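Local coordinates for galactose mutarotase-like protein (Clostridium acetobutylicum, PDB 3OS7) that probably binds carbohydrate and may interconvert the alpha and beta anomers of an aldose sugar, at residues E12-W15 and K19-R22; A30-D35 and A129-V134. All blocks are in the same frame, centred on the assembly; numbering follows the deposited sequence.

Interaction 1 (E12-W15 and K19-R22); sequences EIIW and KCIR
Glu12 and Cys20 face each other as an antiparallel hydrogen-bonded pair where strand 8-14 runs beside strand 18-25, and Ile13 with Lys19 forms the non-hydrogen-bonded pair next to them. Two bonds close the ring between the first pair: Glu12 N gives to Cys20 O at 2.9 Å, and Cys20 N gives back to Glu12 O at 2.8 Å. That second carbonyl also receives the CA-H of Lys19. The short strand axes approach to 4.6 Å at 118°, far from a straight antiparallel alignment.

On the face that carries Cys20, the Glu12 side chain does most of the work. Its CG sits between the backbone N and the carbonyl carbon (chi1 67°), which brings that carbon to 3.5 Å from Cys20 SG; from there the chain stretches on along the neighbouring strand to Arg22. OE1 takes the NE-H of Arg22 at 2.7 Å in a fairly straight bond. The oxygen lies near the guanidinium plane, at its edge, whereas NE stands above the carboxylate plane; the two flat groups are turned 75° from each other. This is therefore a salt bridge through NE alone rather than a flat two-pronged one. Beside it Ile14 lays CG2 against Cys20 CB at 3.8 Å. On the opposite face of the pair, Ile13 CD1 lies against Lys19 CG at 4.1 Å; both residues are exposed.

Cys20 is buried, and its side chain touches Leu31 and Ile33 of strand 28-33. The ion pair runs diagonally, from Glu12 to a residue two places past its partner Cys20, whose own backbone is bonded to Lys10. The guanidinium would be expected to favour the ionised form of Glu12, and together backbone and charge hold the edge strand of this sheet to its neighbour.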
ATOM      1  N   GLU A  12     -21.445 -10.106   2.717  1.00 17.42           N
ATOM      2  CA  GLU A  12     -22.218  -9.961   3.952  1.00 20.09           C
ATOM      3  C   GLU A  12     -22.228  -8.502   4.403  1.00 21.44           C
ATOM      4  O   GLU A  12     -21.673  -7.645   3.736  1.00 21.18           O
ATOM      5  CB  GLU A  12     -21.657 -10.884   5.037  1.00 22.68           C
ATOM      6  CG  GLU A  12     -20.282 -10.521   5.502  1.00 28.49           C
ATOM      7  CD  GLU A  12     -19.565 -11.667   6.215  1.00 40.62           C
ATOM      8  OE1 GLU A  12     -18.618 -12.224   5.632  1.00 44.25           O
ATOM      9  OE2 GLU A  12     -19.930 -12.018   7.352  1.00 48.43           O
ATOM     10  N   ILE A  13     -22.922  -8.216   5.510  1.00 21.95           N
ATOM     11  CA  ILE A  13     -23.085  -6.846   5.987  1.00 20.64           C
ATOM     12  C   ILE A  13     -22.113  -6.620   7.145  1.00 21.78           C
ATOM     13  O   ILE A  13     -21.943  -7.465   8.003  1.00 23.01           O
ATOM     14  CB  ILE A  13     -24.512  -6.575   6.485  1.00 21.18           C
ATOM     15  CG1 ILE A  13     -25.535  -6.757   5.349  1.00 23.44           C
ATOM     16  CG2 ILE A  13     -24.633  -5.177   7.057  1.00 20.05           C
ATOM     17  CD1 ILE A  13     -25.179  -5.998   4.080  1.00 23.36           C
ATOM     18  N   ILE A  14     -21.484  -5.463   7.164  1.00 20.78           N
ATOM     19  CA  ILE A  14     -20.597  -5.079   8.288  1.00 19.94           C
ATOM     20  C   ILE A  14     -20.979  -3.644   8.667  1.00 19.46           C
ATOM     21  O   ILE A  14     -21.507  -2.903   7.850  1.00 17.35           O
ATOM     22  CB  ILE A  14     -19.088  -5.207   7.872  1.00 21.34           C
ATOM     23  CG1 ILE A  14     -18.144  -5.044   9.068  1.00 22.67           C
ATOM     24  CG2 ILE A  14     -18.725  -4.185   6.837  1.00 22.85           C
ATOM     25  CD1 ILE A  14     -16.692  -5.443   8.753  1.00 26.99           C
ATOM     26  N   TRP A  15     -20.745  -3.270   9.923  1.00 23.28           N
ATOM     27  CA  TRP A  15     -21.126  -1.939  10.413  1.00 24.20           C
ATOM     28  C   TRP A  15     -22.588  -1.630  10.090  1.00 24.52           C
ATOM     29  O   TRP A  15     -22.916  -0.533   9.618  1.00 23.74           O
ATOM     30  CB  TRP A  15     -20.216  -0.868   9.813  1.00 23.76           C
ATOM     31  CG  TRP A  15     -18.933  -0.696  10.503  1.00 24.88           C
ATOM     32  CD1 TRP A  15     -18.751  -0.319  11.800  1.00 29.30           C
ATOM     33  CD2 TRP A  15     -17.623  -0.818   9.932  1.00 22.96           C
ATOM     34  NE1 TRP A  15     -17.401  -0.223  12.081  1.00 32.42           N
ATOM     35  CE2 TRP A  15     -16.694  -0.527  10.952  1.00 33.03           C
ATOM     36  CE3 TRP A  15     -17.146  -1.172   8.668  1.00 31.12           C
ATOM     37  CZ2 TRP A  15     -15.315  -0.565  10.741  1.00 36.82           C
ATOM     38  CZ3 TRP A  15     -15.783  -1.219   8.462  1.00 31.88           C
ATOM     39  CH2 TRP A  15     -14.882  -0.905   9.498  1.00 31.97           C
ATOM     40  N   LYS A  19     -21.818  -3.367   2.725  1.00 19.89           N
ATOM     41  CA  LYS A  19     -21.498  -4.645   2.156  1.00 22.45           C
ATOM     42  C   LYS A  19     -19.992  -4.885   2.314  1.00 23.26           C
ATOM     43  O   LYS A  19     -19.172  -3.948   2.268  1.00 28.75           O
ATOM     44  CB  LYS A  19     -21.965  -4.713   0.709  1.00 24.65           C
ATOM     45  CG  LYS A  19     -23.522  -4.689   0.618  1.00 33.67           C
ATOM     46  CD  LYS A  19     -24.036  -4.809  -0.818  1.00 42.72           C
ATOM     47  CE  LYS A  19     -25.132  -3.801  -1.126  1.00 44.52           C
ATOM     48  NZ  LYS A  19     -25.125  -3.488  -2.590  1.00 47.97           N
ATOM     49  N   CYS A  20     -19.620  -6.118   2.602  1.00 20.40           N
ATOM     50  CA  CYS A  20     -18.208  -6.462   2.599  1.00 16.88           C
ATOM     51  C   CYS A  20     -18.113  -7.826   1.943  1.00 17.23           C
ATOM     52  O   CYS A  20     -19.134  -8.532   1.822  1.00 15.89           O
ATOM     53  CB  CYS A  20     -17.652  -6.452   4.004  1.00 19.24           C
ATOM     54  SG  CYS A  20     -18.191  -7.772   5.109  1.00 31.92           S
ATOM     55  N   ILE A  21     -16.928  -8.162   1.453  1.00 15.03           N
ATOM     56  CA  ILE A  21     -16.671  -9.483   0.902  1.00 15.24           C
ATOM     57  C   ILE A  21     -15.588 -10.177   1.707  1.00 15.57           C
ATOM     58  O   ILE A  21     -14.461  -9.655   1.834  1.00 14.87           O
ATOM     59  CB  ILE A  21     -16.249  -9.435  -0.607  1.00 18.41           C
ATOM     60  CG1 ILE A  21     -17.211  -8.619  -1.480  1.00 22.22           C
ATOM     61  CG2 ILE A  21     -16.048 -10.870  -1.140  1.00 13.01           C
ATOM     62  CD1 ILE A  21     -18.558  -9.237  -1.691  1.00 31.09           C
ATOM     63  N   ARG A  22     -15.930 -11.333   2.278  1.00 15.93           N
ATOM     64  CA  ARG A  22     -14.978 -12.213   2.941  1.00 16.78           C
ATOM     65  C   ARG A  22     -14.637 -13.344   1.966  1.00 16.00           C
ATOM     66  O   ARG A  22     -15.519 -13.889   1.312  1.00 14.10           O
ATOM     67  CB  ARG A  22     -15.617 -12.799   4.176  1.00 17.58           C
ATOM     68  CG  ARG A  22     -14.691 -13.178   5.264  1.00 28.35           C
ATOM     69  CD  ARG A  22     -15.482 -13.516   6.538  1.00 30.38           C
ATOM     70  NE  ARG A  22     -16.283 -12.411   7.070  1.00 29.77           N
ATOM     71  CZ  ARG A  22     -15.860 -11.501   7.955  1.00 32.30           C
ATOM     72  NH1 ARG A  22     -14.614 -11.494   8.407  1.00 33.41           N
ATOM     73  NH2 ARG A  22     -16.687 -10.563   8.373  1.00 34.21           N
TER

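Interaction 2 (A30-D35 and A129-V134); sequences ALIIPD and ALVEVV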
ATOM      1  N   ALA A  30      -9.462 -13.484   3.854  1.00 12.75           N
ATOM      2  CA  ALA A  30      -9.368 -12.034   3.728  1.00 13.11           C
ATOM      3  C   ALA A  30     -10.741 -11.361   3.841  1.00 15.12           C
ATOM      4  O   ALA A  30     -11.789 -11.992   3.642  1.00 16.10           O
ATOM      5  CB  ALA A  30      -8.714 -11.631   2.428  1.00 12.56           C
ATOM      6  N   LEU A  31     -10.712 -10.076   4.122  1.00 14.31           N
ATOM      7  CA  LEU A  31     -11.938  -9.270   4.218  1.00 16.12           C
ATOM      8  C   LEU A  31     -11.673  -7.960   3.498  1.00 13.83           C
ATOM      9  O   LEU A  31     -10.723  -7.267   3.829  1.00 14.12           O
ATOM     10  CB  LEU A  31     -12.289  -9.023   5.686  1.00 15.09           C
ATOM     11  CG  LEU A  31     -13.496  -8.118   5.955  1.00 19.86           C
ATOM     12  CD1 LEU A  31     -14.756  -8.695   5.301  1.00 20.04           C
ATOM     13  CD2 LEU A  31     -13.641  -7.955   7.475  1.00 23.68           C
ATOM     14  N   ILE A  32     -12.532  -7.609   2.538  1.00 12.29           N
ATOM     15  CA  ILE A  32     -12.414  -6.395   1.806  1.00 13.24           C
ATOM     16  C   ILE A  32     -13.669  -5.522   1.989  1.00 16.59           C
ATOM     17  O   ILE A  32     -14.793  -6.039   2.084  1.00 14.84           O
ATOM     18  CB  ILE A  32     -12.117  -6.657   0.299  1.00 14.52           C
ATOM     19  CG1 ILE A  32     -11.699  -5.366  -0.423  1.00 17.60           C
ATOM     20  CG2 ILE A  32     -13.314  -7.317  -0.420  1.00 13.09           C
ATOM     21  CD1 ILE A  32     -11.191  -5.642  -1.874  1.00 18.13           C
ATOM     22  N   ILE A  33     -13.435  -4.207   2.095  1.00 16.02           N
ATOM     23  CA  ILE A  33     -14.512  -3.225   2.317  1.00 14.60           C
ATOM     24  C   ILE A  33     -14.641  -2.280   1.104  1.00 15.50           C
ATOM     25  O   ILE A  33     -13.980  -1.227   1.042  1.00 14.64           O
ATOM     26  CB  ILE A  33     -14.289  -2.366   3.570  1.00 16.43           C
ATOM     27  CG1 ILE A  33     -13.833  -3.194   4.790  1.00 17.45           C
ATOM     28  CG2 ILE A  33     -15.600  -1.588   3.890  1.00 15.34           C
ATOM     29  CD1 ILE A  33     -14.822  -4.235   5.256  1.00 23.64           C
ATOM     30  N   PRO A  34     -15.494  -2.642   0.139  1.00 15.51           N
ATOM     31  CA  PRO A  34     -15.636  -1.813  -1.061  1.00 16.94           C
ATOM     32  C   PRO A  34     -15.976  -0.345  -0.794  1.00 17.73           C
ATOM     33  O   PRO A  34     -15.367   0.539  -1.413  1.00 15.63           O
ATOM     34  CB  PRO A  34     -16.733  -2.526  -1.855  1.00 20.84           C
ATOM     35  CG  PRO A  34     -16.640  -3.946  -1.408  1.00 19.49           C
ATOM     36  CD  PRO A  34     -16.278  -3.881   0.049  1.00 18.19           C
ATOM     37  N   ASP A  35     -16.870  -0.085   0.161  1.00 16.89           N
ATOM     38  CA  ASP A  35     -17.281   1.282   0.491  1.00 17.81           C
ATOM     39  C   ASP A  35     -16.184   2.215   1.012  1.00 16.74           C
ATOM     40  O   ASP A  35     -16.345   3.430   0.957  1.00 18.44           O
ATOM     41  CB  ASP A  35     -18.388   1.264   1.541  1.00 19.00           C
ATOM     42  CG  ASP A  35     -19.778   1.055   0.932  1.00 26.74           C
ATOM     43  OD1 ASP A  35     -19.921   1.166  -0.298  1.00 22.83           O
ATOM     44  OD2 ASP A  35     -20.720   0.785   1.693  1.00 27.28           O
ATOM     45  N   ALA A 129      -9.525 -17.965  -4.879  1.00 15.92           N
ATOM     46  CA  ALA A 129     -10.663 -17.070  -4.745  1.00 17.28           C
ATOM     47  C   ALA A 129     -10.239 -15.723  -5.270  1.00 18.15           C
ATOM     48  O   ALA A 129      -9.237 -15.167  -4.822  1.00 19.32           O
ATOM     49  CB  ALA A 129     -11.157 -16.986  -3.286  1.00 15.25           C
ATOM     50  N   LEU A 130     -11.004 -15.217  -6.234  1.00 16.68           N
ATOM     51  CA  LEU A 130     -10.737 -13.954  -6.897  1.00 16.32           C
ATOM     52  C   LEU A 130     -11.840 -12.932  -6.605  1.00 16.95           C
ATOM     53  O   LEU A 130     -13.036 -13.207  -6.801  1.00 14.70           O
ATOM     54  CB  LEU A 130     -10.608 -14.167  -8.414  1.00 15.61           C
ATOM     55  CG  LEU A 130     -10.394 -12.936  -9.295  1.00 20.61           C
ATOM     56  CD1 LEU A 130      -9.028 -12.371  -9.060  1.00 26.56           C
ATOM     57  CD2 LEU A 130     -10.554 -13.244 -10.769  1.00 25.02           C
ATOM     58  N   VAL A 131     -11.430 -11.768  -6.098  1.00 15.33           N
ATOM     59  CA  VAL A 131     -12.333 -10.641  -5.884  1.00 14.70           C
ATOM     60  C   VAL A 131     -11.716  -9.394  -6.496  1.00 15.54           C
ATOM     61  O   VAL A 131     -10.546  -9.057  -6.235  1.00 13.98           O
ATOM     62  CB  VAL A 131     -12.587 -10.415  -4.418  1.00 15.47           C
ATOM     63  CG1 VAL A 131     -13.406  -9.133  -4.219  1.00 14.25           C
ATOM     64  CG2 VAL A 131     -13.295 -11.607  -3.785  1.00 17.07           C
ATOM     65  N   GLU A 132     -12.481  -8.708  -7.327  1.00 14.68           N
ATOM     66  CA  GLU A 132     -12.016  -7.479  -7.968  1.00 14.08           C
ATOM     67  C   GLU A 132     -12.968  -6.346  -7.666  1.00 16.48           C
ATOM     68  O   GLU A 132     -14.195  -6.529  -7.716  1.00 17.87           O
ATOM     69  CB  GLU A 132     -11.915  -7.651  -9.498  1.00 14.70           C
ATOM     70  CG  GLU A 132     -11.025  -8.810  -9.929  1.00 21.94           C
ATOM     71  CD  GLU A 132     -10.753  -8.841 -11.443  1.00 27.80           C
ATOM     72  OE1 GLU A 132     -11.565  -8.286 -12.206  1.00 23.84           O
ATOM     73  OE2 GLU A 132      -9.715  -9.413 -11.849  1.00 19.35           O
ATOM     74  N   VAL A 133     -12.405  -5.178  -7.379  1.00 16.95           N
ATOM     75  CA  VAL A 133     -13.180  -3.968  -7.127  1.00 15.93           C
ATOM     76  C   VAL A 133     -12.672  -2.908  -8.071  1.00 16.11           C
ATOM     77  O   VAL A 133     -11.509  -2.917  -8.457  1.00 14.83           O
ATOM     78  CB  VAL A 133     -13.084  -3.458  -5.644  1.00 15.62           C
ATOM     79  CG1 VAL A 133     -13.796  -4.444  -4.705  1.00 17.37           C
ATOM     80  CG2 VAL A 133     -11.595  -3.209  -5.219  1.00 15.34           C
ATOM     81  N   VAL A 134     -13.551  -2.010  -8.471  1.00 14.18           N
ATOM     82  CA  VAL A 134     -13.164  -0.898  -9.313  1.00 14.15           C
ATOM     83  C   VAL A 134     -13.650   0.429  -8.767  1.00 15.52           C
ATOM     84  O   VAL A 134     -14.626   0.501  -8.004  1.00 15.08           O
ATOM     85  CB  VAL A 134     -13.695  -1.042 -10.759  1.00 16.25           C
ATOM     86  CG1 VAL A 134     -13.085  -2.265 -11.444  1.00 16.04           C
ATOM     87  CG2 VAL A 134     -15.205  -1.093 -10.782  1.00 20.38           C
TER
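Ile32 and Val133 reach for each other tip to tip between two strands that exchange no hydrogen bond. Ile32 has CG1 anti to its backbone N (chi1 -168°) and the chain stays extended to CD1, so the terminal methyl is carried down onto the valine. It meets CG1 of Val133 at 4.0 Å and CG2 at 4.2 Å, touching both branches of the fork rather than one alone. The valine turns CG1 anti to its carbonyl carbon, and this same methyl is the one that approaches Pro34: CG of the proline ring comes to 4.4 Å from Val133 CG1, a looser touch.

The other branch of Ile32 serves the next inward-pointing residue, two places back, Val131. Its CG2 lies 4.2 Å from CG1 of Val131, so the isoleucine straddles Val131 and Val133, which both point their side chains toward it while Glu132 between them turns away. The backbones come nearer at Pro34, whose CA is 6.9 Å from Val133 CA, than at Ile32 and Val131. All four touching residues are buried, and Tyr157 and Leu155 of strand 151-160, with Ile21 and Val40, extend the apolar surroundings.

Methyl groups meeting between layers, with alternate residues turned inward, are typical of face-to-face sheet packing, consistent with the beta-supersandwich of the galactose mutarotase family.

In the fold
From the N terminus, strand 8-14 turns back at once into strand 18-25, and interaction 1 closes that tight hairpin. The chain then reverses again into strand 28-33, the next neighbour in the same five-stranded antiparallel sheet, whose segment 30-35 opens interaction 2. That contact closes only after a loop of 93 residues, on strand 128-137. The two follow in series, neither nested nor crossed, with centres about 10 Å apart. A probable hydrogen bond joins Ile32 N to Ile21 O at 2.9 Å, linking the segments directly. Interaction 1 thus secures the sheet's outermost strand, and interaction 2 packs the sheet against a second group of antiparallel strands.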